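Local coordinates for ADP-dependent (S)-NAD(P)H-hydrate dehydratase (Streptococcus mutans, PDB 3BGK), which probably repairs hydrated NAD(P)H by dehydrating the S-form of NAD(P)HX at the expense of ADP, which becomes AMP, at residues D39-T42 with K43-K47; V128-M131 with G132-L135; G255-A258 with G259-Q263; V276-H279 with S280-D284. All coordinates share one frame; numbering follows the deposited sequence.

Contact 1: residues D39-T42 with K43-K47; sequences DLLT and KKIIK. With K (potassium ion), chain C.
Lys43 N bonds to Asp39 O at 2.6 Å in a short helix, Ile45 N follows to Leu41 O at 3.1 Å, and Ile46 N reaches Thr42 O at 2.9 Å, nearly straight (N-H...O 168°). Among these i to i+4 bonds the looser features are weak ones: Lys44 N divides itself between Leu40 O and Leu41 O, and Ile45 N also makes a weak bond to Thr42 O. Ile46 is the first residue to leave helical angles and forms the centre of an inverse gamma turn.

Among the side chains, Asp39 and Lys43 lie alongside each other, pointing the same way. Asp39 has its CG between backbone N and carbonyl carbon (chi1 59°), which leaves OD2 beside the outer end of the lysine; the salt bridge from Asp39 OD2 to Lys43 NZ is long, 3.8 Å. Leu41 CD2 meets the end of Lys44, whose ammonium pairs with Glu270. Thr42 and Ile46 run side by side, and Thr42 CG2 touches Ile46 CD1 at 3.8 Å; Thr42 OG1 hydrogen-bonds back to Asp38 O. Helix 268-287 covers Thr42, and helix 295-310 packs on Ile46.

At the C-terminal end of the helix, Lys43 O lies 2.7 Å and Ile46 O 2.9 Å from the potassium ion; both protein ligands seen here are main-chain oxygens. The site, away from the predicted nucleotide and NADPHX sites, is thus a helix C-terminus with an inverse gamma turn at Ile46, where two backbone carbonyls hold the potassium ion.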
loop_
_atom_site.group_PDB
_atom_site.type_symbol
_atom_site.label_atom_id
_atom_site.label_comp_id
_atom_site.label_asym_id
_atom_site.label_seq_id
_atom_site.Cartn_x
_atom_site.Cartn_y
_atom_site.Cartn_z
ATOM N N ASP A 39 -7.723 -17.307 -28.383
ATOM C CA ASP A 39 -8.106 -15.911 -28.298
ATOM C C ASP A 39 -9.420 -15.620 -29.010
ATOM O O ASP A 39 -10.187 -14.768 -28.568
ATOM C CB ASP A 39 -6.983 -14.994 -28.809
ATOM C CG ASP A 39 -6.583 -15.276 -30.256
ATOM O OD1 ASP A 39 -6.873 -16.374 -30.788
ATOM O OD2 ASP A 39 -5.957 -14.385 -30.864
ATOM N N LEU A 40 -9.678 -16.342 -30.101
ATOM C CA LEU A 40 -10.900 -16.161 -30.883
ATOM C C LEU A 40 -12.138 -16.491 -30.054
ATOM O O LEU A 40 -13.170 -15.824 -30.174
ATOM C CB LEU A 40 -10.866 -17.000 -32.167
ATOM C CG LEU A 40 -9.618 -16.905 -33.062
ATOM C CD1 LEU A 40 -9.697 -17.879 -34.239
ATOM C CD2 LEU A 40 -9.357 -15.484 -33.555
ATOM N N LEU A 41 -12.035 -17.512 -29.211
ATOM C CA LEU A 41 -13.106 -17.832 -28.283
ATOM C C LEU A 41 -13.241 -16.702 -27.265
ATOM O O LEU A 41 -14.346 -16.239 -26.984
ATOM C CB LEU A 41 -12.847 -19.174 -27.590
ATOM C CG LEU A 41 -13.938 -19.840 -26.726
ATOM C CD1 LEU A 41 -13.980 -19.274 -25.310
ATOM C CD2 LEU A 41 -15.318 -19.783 -27.367
ATOM N N THR A 42 -12.105 -16.259 -26.729
ATOM C CA THR A 42 -12.060 -15.201 -25.720
ATOM C C THR A 42 -12.582 -13.877 -26.283
ATOM O O THR A 42 -13.324 -13.162 -25.604
ATOM C CB THR A 42 -10.633 -15.065 -25.151
ATOM O OG1 THR A 42 -10.235 -16.328 -24.609
ATOM C CG2 THR A 42 -10.564 -14.011 -24.056
ATOM N N LYS A 43 -12.212 -13.571 -27.526
ATOM C CA LYS A 43 -12.769 -12.432 -28.250
ATOM C C LYS A 43 -14.268 -12.583 -28.494
ATOM O O LYS A 43 -14.973 -11.579 -28.636
ATOM C CB LYS A 43 -12.065 -12.211 -29.590
ATOM C CG LYS A 43 -10.657 -11.655 -29.493
ATOM C CD LYS A 43 -10.087 -11.396 -30.882
ATOM C CE LYS A 43 -8.625 -11.817 -30.994
ATOM N NZ LYS A 43 -7.703 -11.036 -30.118
ATOM N N LYS A 44 -14.762 -13.816 -28.550
ATOM C CA LYS A 44 -16.200 -14.032 -28.709
ATOM C C LYS A 44 -16.958 -13.706 -27.419
ATOM O O LYS A 44 -18.071 -13.175 -27.468
ATOM C CB LYS A 44 -16.506 -15.463 -29.159
ATOM C CG LYS A 44 -17.963 -15.682 -29.577
ATOM C CD LYS A 44 -18.517 -17.000 -29.052
ATOM C CE LYS A 44 -18.051 -18.179 -29.893
ATOM N NZ LYS A 44 -18.552 -19.472 -29.346
ATOM N N ILE A 45 -16.351 -14.023 -26.276
ATOM C CA ILE A 45 -16.976 -13.806 -24.969
ATOM C C ILE A 45 -16.894 -12.347 -24.518
ATOM O O ILE A 45 -17.918 -11.731 -24.209
ATOM C CB ILE A 45 -16.391 -14.751 -23.886
ATOM C CG1 ILE A 45 -16.716 -16.218 -24.220
ATOM C CG2 ILE A 45 -16.859 -14.358 -22.465
ATOM C CD1 ILE A 45 -18.173 -16.496 -24.584
ATOM N N ILE A 46 -15.681 -11.797 -24.495
ATOM C CA ILE A 46 -15.479 -10.403 -24.087
ATOM C C ILE A 46 -16.097 -9.447 -25.118
ATOM O O ILE A 46 -15.445 -9.021 -26.077
ATOM C CB ILE A 46 -13.984 -10.080 -23.775
ATOM C CG1 ILE A 46 -13.430 -11.093 -22.754
ATOM C CG2 ILE A 46 -13.845 -8.647 -23.264
ATOM C CD1 ILE A 46 -11.972 -10.931 -22.384
ATOM N N LYS A 47 -17.376 -9.150 -24.915
ATOM C CA LYS A 47 -18.133 -8.269 -25.798
ATOM C C LYS A 47 -18.057 -6.820 -25.326
ATOM O O LYS A 47 -17.986 -6.572 -24.128
ATOM C CB LYS A 47 -19.592 -8.727 -25.885
ATOM C CG LYS A 47 -19.790 -10.046 -26.635
ATOM C CD LYS A 47 -21.118 -10.084 -27.399
ATOM C CE LYS A 47 -22.270 -10.513 -26.509
ATOM N NZ LYS A 47 -23.586 -10.252 -27.155
HETATM K K K C . -15.273 -8.940 -28.978
#

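Contact 2: residues V128-M131 with G132-L135; sequences VVLM and GPGL
Strand 128-131, an inner parallel strand of the central sheet in this three-layer alpha/beta sandwich, runs out into a type II beta turn from Gly132 to Leu135, and Met131 and Leu135 pack together across that junction. The turn is closed by Leu135 N bonding to Gly132 O at 3.0 Å. It belongs to the sequence Gly-Pro-Gly-Leu, whose Gly134 is predicted to bind (6S)-NADPHX; Pro133 also lies close to Asp251 and Ala73, predicted to bind the same molecule. This places the end of the strand at the probable substrate pocket.

Glycine suits both positions where it occurs. Gly132 has phi 138°, at which a CB would be jammed against Met131 O, and Gly134 occupies the positive-phi corner of the turn.

The strand's last two side chains have different surroundings. Leu130 faces helix 249-263, touching Ala254 and Ala258, and its CD1 reaches forward to Pro133 CD at 4.1 Å. Pro133 CD lies 3.6 Å from Met131 C. Met131, a selenomethionine here, packs with Phe145 and Val148 of helix 139-151. Leu135 returns to the strand's end from beyond the turn while also touching Ala164 and Leu167 of helix 163-170.

The first torsion of Met131 sets CG anti to the backbone N (chi1 -175°), and hence beside the carbonyl carbon that leads into the turn. Met131 CG stands there 3.5 Å from Gly132 N, and the incoming branch that meets it is Leu135 CD2, with Met131 CG 3.9 Å away.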
loop_
_atom_site.group_PDB
_atom_site.type_symbol
_atom_site.label_atom_id
_atom_site.label_comp_id
_atom_site.label_asym_id
_atom_site.label_seq_id
_atom_site.Cartn_x
_atom_site.Cartn_y
_atom_site.Cartn_z
ATOM N N VAL A 128 -22.968 -14.328 -7.735
ATOM C CA VAL A 128 -21.913 -15.332 -7.798
ATOM C C VAL A 128 -21.241 -15.427 -6.431
ATOM O O VAL A 128 -20.888 -14.408 -5.839
ATOM C CB VAL A 128 -20.865 -14.967 -8.884
ATOM C CG1 VAL A 128 -19.615 -15.848 -8.777
ATOM C CG2 VAL A 128 -21.482 -15.071 -10.281
ATOM N N VAL A 129 -21.087 -16.645 -5.926
ATOM C CA VAL A 129 -20.404 -16.856 -4.654
ATOM C C VAL A 129 -19.144 -17.690 -4.868
ATOM O O VAL A 129 -19.212 -18.855 -5.274
ATOM C CB VAL A 129 -21.330 -17.486 -3.574
ATOM C CG1 VAL A 129 -20.550 -17.787 -2.284
ATOM C CG2 VAL A 129 -22.508 -16.560 -3.273
ATOM N N LEU A 130 -17.991 -17.068 -4.626
ATOM C CA LEU A 130 -16.716 -17.758 -4.717
ATOM C C LEU A 130 -16.225 -18.091 -3.317
ATOM O O LEU A 130 -15.767 -17.223 -2.576
ATOM C CB LEU A 130 -15.673 -16.933 -5.489
ATOM C CG LEU A 130 -14.192 -17.339 -5.422
ATOM C CD1 LEU A 130 -13.945 -18.819 -5.761
ATOM C CD2 LEU A 130 -13.359 -16.445 -6.319
HETATM N N MSE A 131 -16.318 -19.362 -2.965
HETATM C CA MSE A 131 -15.887 -19.801 -1.657
HETATM C C MSE A 131 -14.673 -20.708 -1.786
HETATM O O MSE A 131 -14.649 -21.596 -2.628
HETATM C CB MSE A 131 -17.037 -20.516 -0.967
HETATM C CG MSE A 131 -16.762 -20.935 0.458
HETATM SE SE MSE A 131 -18.241 -21.993 1.160
HETATM C CE MSE A 131 -18.558 -23.175 -0.361
ATOM N N GLY A 132 -13.653 -20.462 -0.972
ATOM C CA GLY A 132 -12.552 -21.409 -0.861
ATOM C C GLY A 132 -11.124 -20.902 -0.796
ATOM O O GLY A 132 -10.308 -21.494 -0.085
ATOM N N PRO A 133 -10.793 -19.835 -1.552
ATOM C CA PRO A 133 -9.387 -19.417 -1.536
ATOM C C PRO A 133 -8.962 -18.919 -0.155
ATOM O O PRO A 133 -9.439 -17.887 0.316
ATOM C CB PRO A 133 -9.320 -18.299 -2.595
ATOM C CG PRO A 133 -10.717 -17.842 -2.793
ATOM C CD PRO A 133 -11.623 -18.985 -2.432
ATOM N N GLY A 134 -8.092 -19.684 0.497
ATOM C CA GLY A 134 -7.631 -19.360 1.842
ATOM C C GLY A 134 -8.641 -19.612 2.948
ATOM O O GLY A 134 -8.455 -19.149 4.077
ATOM N N LEU A 135 -9.707 -20.348 2.634
ATOM C CA LEU A 135 -10.757 -20.664 3.605
ATOM C C LEU A 135 -10.224 -21.480 4.790
ATOM O O LEU A 135 -10.710 -21.344 5.912
ATOM C CB LEU A 135 -11.910 -21.418 2.920
ATOM C CG LEU A 135 -13.213 -21.723 3.681
ATOM C CD1 LEU A 135 -13.925 -20.447 4.124
ATOM C CD2 LEU A 135 -14.145 -22.573 2.838
#

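Contact 3: residues G255-A258 with G259-Q263; sequences GMIA and GFVAQ
Gly259 N to Gly255 O, Phe260 N to Met256 O (2.9 Å), Val261 N to Ile257 O and Ala262 N to Ala258 O form four successive i to i+4 bonds of an alpha helix, with the Val261 bond the straightest at 170°.

On one flank, the terminal methyl of Met256, a selenomethionine, approaches the ring of Phe260, with Met256 CE 4.3 Å from Phe260 CE1. The same ring brings CD1 obliquely to the main chain, Phe260 CD1 lying 3.3 Å from Met256 O. Another flank pairs branched side chains: Ile257 CG2 lies 4.3 Å from Val261 CG1. Val261 CG2, set between its own backbone N and carbonyl carbon, nestles against Ile257 O and Ala258 O.

Further along, the amide of Gln263 folds back, and the bond from Gln263 NE2 to Gly259 O is modelled very short at 2.5 Å, a length to be taken with caution. That nitrogen also bonds to Ser84 O, and Gln263 OE1 accepts from Arg49, so both ends of the amide are held.

Ile257 and Val261 lie on strand 181-184, while Met256 and Phe260 face helices 268-287 and 295-310. Helix 249-263 thus lies against the central sheet on one side of a three-layer alpha/beta sandwich, with two further helices packed on its Met256 and Phe260 flank; it starts beside Gly250 and Asp251, predicted to bind AMP and (6S)-NADPHX respectively.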
loop_
_atom_site.group_PDB
_atom_site.type_symbol
_atom_site.label_atom_id
_atom_site.label_comp_id
_atom_site.label_asym_id
_atom_site.label_seq_id
_atom_site.Cartn_x
_atom_site.Cartn_y
_atom_site.Cartn_z
ATOM N N GLY A 255 -10.424 -15.733 -8.937
ATOM C CA GLY A 255 -10.972 -14.382 -8.987
ATOM C C GLY A 255 -11.403 -13.984 -10.386
ATOM O O GLY A 255 -12.473 -13.411 -10.570
HETATM N N MSE A 256 -10.580 -14.302 -11.377
HETATM C CA MSE A 256 -10.913 -14.001 -12.767
HETATM C C MSE A 256 -12.150 -14.737 -13.266
HETATM O O MSE A 256 -13.045 -14.108 -13.837
HETATM C CB MSE A 256 -9.728 -14.269 -13.683
HETATM C CG MSE A 256 -8.633 -13.247 -13.527
HETATM SE SE MSE A 256 -7.184 -13.544 -14.766
HETATM C CE MSE A 256 -8.141 -13.200 -16.436
ATOM N N ILE A 257 -12.209 -16.051 -13.040
ATOM C CA ILE A 257 -13.401 -16.836 -13.376
ATOM C C ILE A 257 -14.670 -16.245 -12.749
ATOM O O ILE A 257 -15.711 -16.164 -13.410
ATOM C CB ILE A 257 -13.260 -18.334 -12.980
ATOM C CG1 ILE A 257 -12.119 -18.991 -13.758
ATOM C CG2 ILE A 257 -14.583 -19.089 -13.227
ATOM C CD1 ILE A 257 -11.598 -20.265 -13.118
ATOM N N ALA A 258 -14.571 -15.829 -11.486
ATOM C CA ALA A 258 -15.693 -15.209 -10.786
ATOM C C ALA A 258 -16.145 -13.910 -11.452
ATOM O O ALA A 258 -17.345 -13.645 -11.543
ATOM C CB ALA A 258 -15.354 -14.973 -9.320
ATOM N N GLY A 259 -15.185 -13.110 -11.913
ATOM C CA GLY A 259 -15.480 -11.830 -12.538
ATOM C C GLY A 259 -16.107 -12.008 -13.911
ATOM O O GLY A 259 -17.011 -11.244 -14.302
ATOM N N PHE A 260 -15.634 -13.018 -14.644
ATOM C CA PHE A 260 -16.180 -13.324 -15.962
ATOM C C PHE A 260 -17.637 -13.770 -15.874
ATOM O O PHE A 260 -18.498 -13.201 -16.552
ATOM C CB PHE A 260 -15.321 -14.367 -16.684
ATOM C CG PHE A 260 -14.195 -13.777 -17.501
ATOM C CD1 PHE A 260 -13.236 -12.950 -16.913
ATOM C CD2 PHE A 260 -14.082 -14.069 -18.856
ATOM C CE1 PHE A 260 -12.192 -12.411 -17.661
ATOM C CE2 PHE A 260 -13.040 -13.540 -19.623
ATOM C CZ PHE A 260 -12.088 -12.710 -19.023
ATOM N N VAL A 261 -17.912 -14.758 -15.017
ATOM C CA VAL A 261 -19.254 -15.339 -14.903
ATOM C C VAL A 261 -20.279 -14.329 -14.375
ATOM O O VAL A 261 -21.475 -14.437 -14.663
ATOM C CB VAL A 261 -19.287 -16.656 -14.065
ATOM C CG1 VAL A 261 -18.404 -17.723 -14.696
ATOM C CG2 VAL A 261 -18.878 -16.409 -12.620
ATOM N N ALA A 262 -19.789 -13.340 -13.630
ATOM C CA ALA A 262 -20.617 -12.257 -13.098
ATOM C C ALA A 262 -21.212 -11.356 -14.185
ATOM O O ALA A 262 -22.327 -10.870 -14.041
ATOM C CB ALA A 262 -19.815 -11.428 -12.101
ATOM N N GLN A 263 -20.471 -11.150 -15.271
ATOM C CA GLN A 263 -20.847 -10.178 -16.303
ATOM C C GLN A 263 -21.223 -10.784 -17.658
ATOM O O GLN A 263 -21.968 -10.162 -18.415
ATOM C CB GLN A 263 -19.731 -9.130 -16.487
ATOM C CG GLN A 263 -18.393 -9.714 -16.949
ATOM C CD GLN A 263 -17.202 -8.832 -16.626
ATOM O OE1 GLN A 263 -16.996 -7.785 -17.235
ATOM N NE2 GLN A 263 -16.391 -9.273 -15.679
#

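Contact 4: residues V276-H279 with S280-D284; sequences VFLH and SYIAD
Aromatic contact comes first: Tyr281 CB sits over one face of the Phe277 ring, nearer the ring's margin than its centre, in a CH-pi contact with Tyr281 CB 4.1 Å from the Phe277 centroid. The two rings are near parallel, their planes at 28°, but displaced laterally until little of one lies over the other; the closest approach is Phe277 CZ to Tyr281 CD1, 3.6 Å. The two share a rotamer, CG anti to the backbone N (chi1 169° and 172°), which sends both rings off the helix in a similar way, one turn apart.

Apolar packing continues from Leu278, which touches Tyr281 and Ile282 within the two segments. Leu278 CD1 lies 3.9 Å from Tyr281 CD2, and Leu278 CG lies 3.8 Å from Ile282 CD1. These side chains belong to helix 268-287 of the alpha/beta sandwich: Leu278 also packs on helices 249-263 and 295-310, and Phe277 on helix 39-45.

Main-chain hydrogen bonds run i to i+4. Tyr281 N reaches Phe277 O and Ile282 N reaches Leu278 O, each at 2.8 Å, while Ala283 N is 3.3 Å from His279 O.

Polar side chains find partners beyond this turn: His279 NE2 bonds to Met249 O, and Ser280 OG to Gln244 OE1.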
loop_
_atom_site.group_PDB
_atom_site.type_symbol
_atom_site.label_atom_id
_atom_site.label_comp_id
_atom_site.label_asym_id
_atom_site.label_seq_id
_atom_site.Cartn_x
_atom_site.Cartn_y
_atom_site.Cartn_z
ATOM N N VAL A 276 -10.065 -18.610 -18.016
ATOM C CA VAL A 276 -8.887 -19.462 -17.901
ATOM C C VAL A 276 -7.845 -19.138 -18.971
ATOM O O VAL A 276 -6.647 -19.092 -18.670
ATOM C CB VAL A 276 -9.255 -20.963 -17.926
ATOM C CG1 VAL A 276 -7.998 -21.850 -17.907
ATOM C CG2 VAL A 276 -10.148 -21.301 -16.745
ATOM N N PHE A 277 -8.291 -18.895 -20.203
ATOM C CA PHE A 277 -7.356 -18.552 -21.278
ATOM C C PHE A 277 -6.639 -17.235 -20.997
ATOM O O PHE A 277 -5.416 -17.156 -21.113
ATOM C CB PHE A 277 -8.040 -18.483 -22.652
ATOM C CG PHE A 277 -7.163 -17.884 -23.736
ATOM C CD1 PHE A 277 -6.221 -18.666 -24.404
ATOM C CD2 PHE A 277 -7.258 -16.532 -24.067
ATOM C CE1 PHE A 277 -5.401 -18.113 -25.388
ATOM C CE2 PHE A 277 -6.440 -15.975 -25.048
ATOM C CZ PHE A 277 -5.511 -16.768 -25.707
ATOM N N LEU A 278 -7.405 -16.208 -20.637
ATOM C CA LEU A 278 -6.858 -14.869 -20.470
ATOM C C LEU A 278 -5.826 -14.776 -19.345
ATOM O O LEU A 278 -4.808 -14.108 -19.477
ATOM C CB LEU A 278 -7.988 -13.853 -20.272
ATOM C CG LEU A 278 -7.612 -12.405 -20.582
ATOM C CD1 LEU A 278 -7.182 -12.257 -22.027
ATOM C CD2 LEU A 278 -8.783 -11.515 -20.279
ATOM N N HIS A 279 -6.113 -15.453 -18.244
ATOM C CA HIS A 279 -5.194 -15.611 -17.124
ATOM C C HIS A 279 -3.787 -15.996 -17.619
ATOM O O HIS A 279 -2.816 -15.266 -17.370
ATOM C CB HIS A 279 -5.797 -16.654 -16.175
ATOM C CG HIS A 279 -4.900 -17.083 -15.057
ATOM N ND1 HIS A 279 -4.064 -18.177 -15.152
ATOM C CD2 HIS A 279 -4.746 -16.601 -13.802
ATOM C CE1 HIS A 279 -3.419 -18.335 -14.011
ATOM N NE2 HIS A 279 -3.822 -17.398 -13.173
ATOM N N SER A 280 -3.687 -17.110 -18.348
ATOM C CA SER A 280 -2.398 -17.583 -18.892
ATOM C C SER A 280 -1.865 -16.734 -20.045
ATOM O O SER A 280 -0.645 -16.567 -20.191
ATOM C CB SER A 280 -2.480 -19.052 -19.321
ATOM O OG SER A 280 -2.365 -19.910 -18.199
ATOM N N TYR A 281 -2.775 -16.211 -20.864
ATOM C CA TYR A 281 -2.407 -15.338 -21.976
ATOM C C TYR A 281 -1.694 -14.085 -21.483
ATOM O O TYR A 281 -0.703 -13.664 -22.078
ATOM C CB TYR A 281 -3.647 -14.970 -22.792
ATOM C CG TYR A 281 -3.430 -13.929 -23.864
ATOM C CD1 TYR A 281 -2.994 -14.290 -25.132
ATOM C CD2 TYR A 281 -3.690 -12.585 -23.615
ATOM C CE1 TYR A 281 -2.800 -13.333 -26.126
ATOM C CE2 TYR A 281 -3.501 -11.629 -24.592
ATOM C CZ TYR A 281 -3.059 -12.008 -25.847
ATOM O OH TYR A 281 -2.879 -11.053 -26.828
ATOM N N ILE A 282 -2.201 -13.497 -20.400
ATOM C CA ILE A 282 -1.572 -12.324 -19.787
ATOM C C ILE A 282 -0.191 -12.693 -19.225
ATOM O O ILE A 282 0.794 -11.976 -19.442
ATOM C CB ILE A 282 -2.489 -11.669 -18.713
ATOM C CG1 ILE A 282 -3.704 -11.017 -19.386
ATOM C CG2 ILE A 282 -1.720 -10.643 -17.889
ATOM C CD1 ILE A 282 -4.885 -10.746 -18.455
ATOM N N ALA A 283 -0.126 -13.832 -18.535
ATOM C CA ALA A 283 1.121 -14.352 -17.984
ATOM C C ALA A 283 2.166 -14.540 -19.082
ATOM O O ALA A 283 3.343 -14.216 -18.880
ATOM C CB ALA A 283 0.875 -15.660 -17.235
ATOM N N ASP A 284 1.723 -15.046 -20.241
ATOM C CA ASP A 284 2.582 -15.180 -21.426
ATOM C C ASP A 284 3.129 -13.843 -21.899
ATOM O O ASP A 284 4.306 -13.752 -22.237
ATOM C CB ASP A 284 1.861 -15.894 -22.581
ATOM C CG ASP A 284 1.968 -17.415 -22.493
ATOM O OD1 ASP A 284 2.002 -17.953 -21.362
ATOM O OD2 ASP A 284 2.023 -18.081 -23.551
#

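Contacts 1, 3 and 4 touch one another on one side of the sheet. Ile46 CD1 of contact 1 lies 3.8 Å from Phe260 CZ of contact 3 and 3.9 Å from Leu278 CD2 of contact 4. Contacts 3 and 4 join directly, Phe260 CZ lying 3.7 Å from Leu278 CD2. Contact 2 lies in the sheet, against which contact 3 packs, with Val128 CG2 3.7 Å from Val261 CG2, but stays about 13 Å from contact 1 and 11 Å from contact 4 at the nearest atoms. The predicted NADPHX site adjoins contact 2, and the side chain of Val276 in contact 4 comes about 4 Å from that of Thr226 in the predicted AMP site; the potassium ion sits apart, on contact 1.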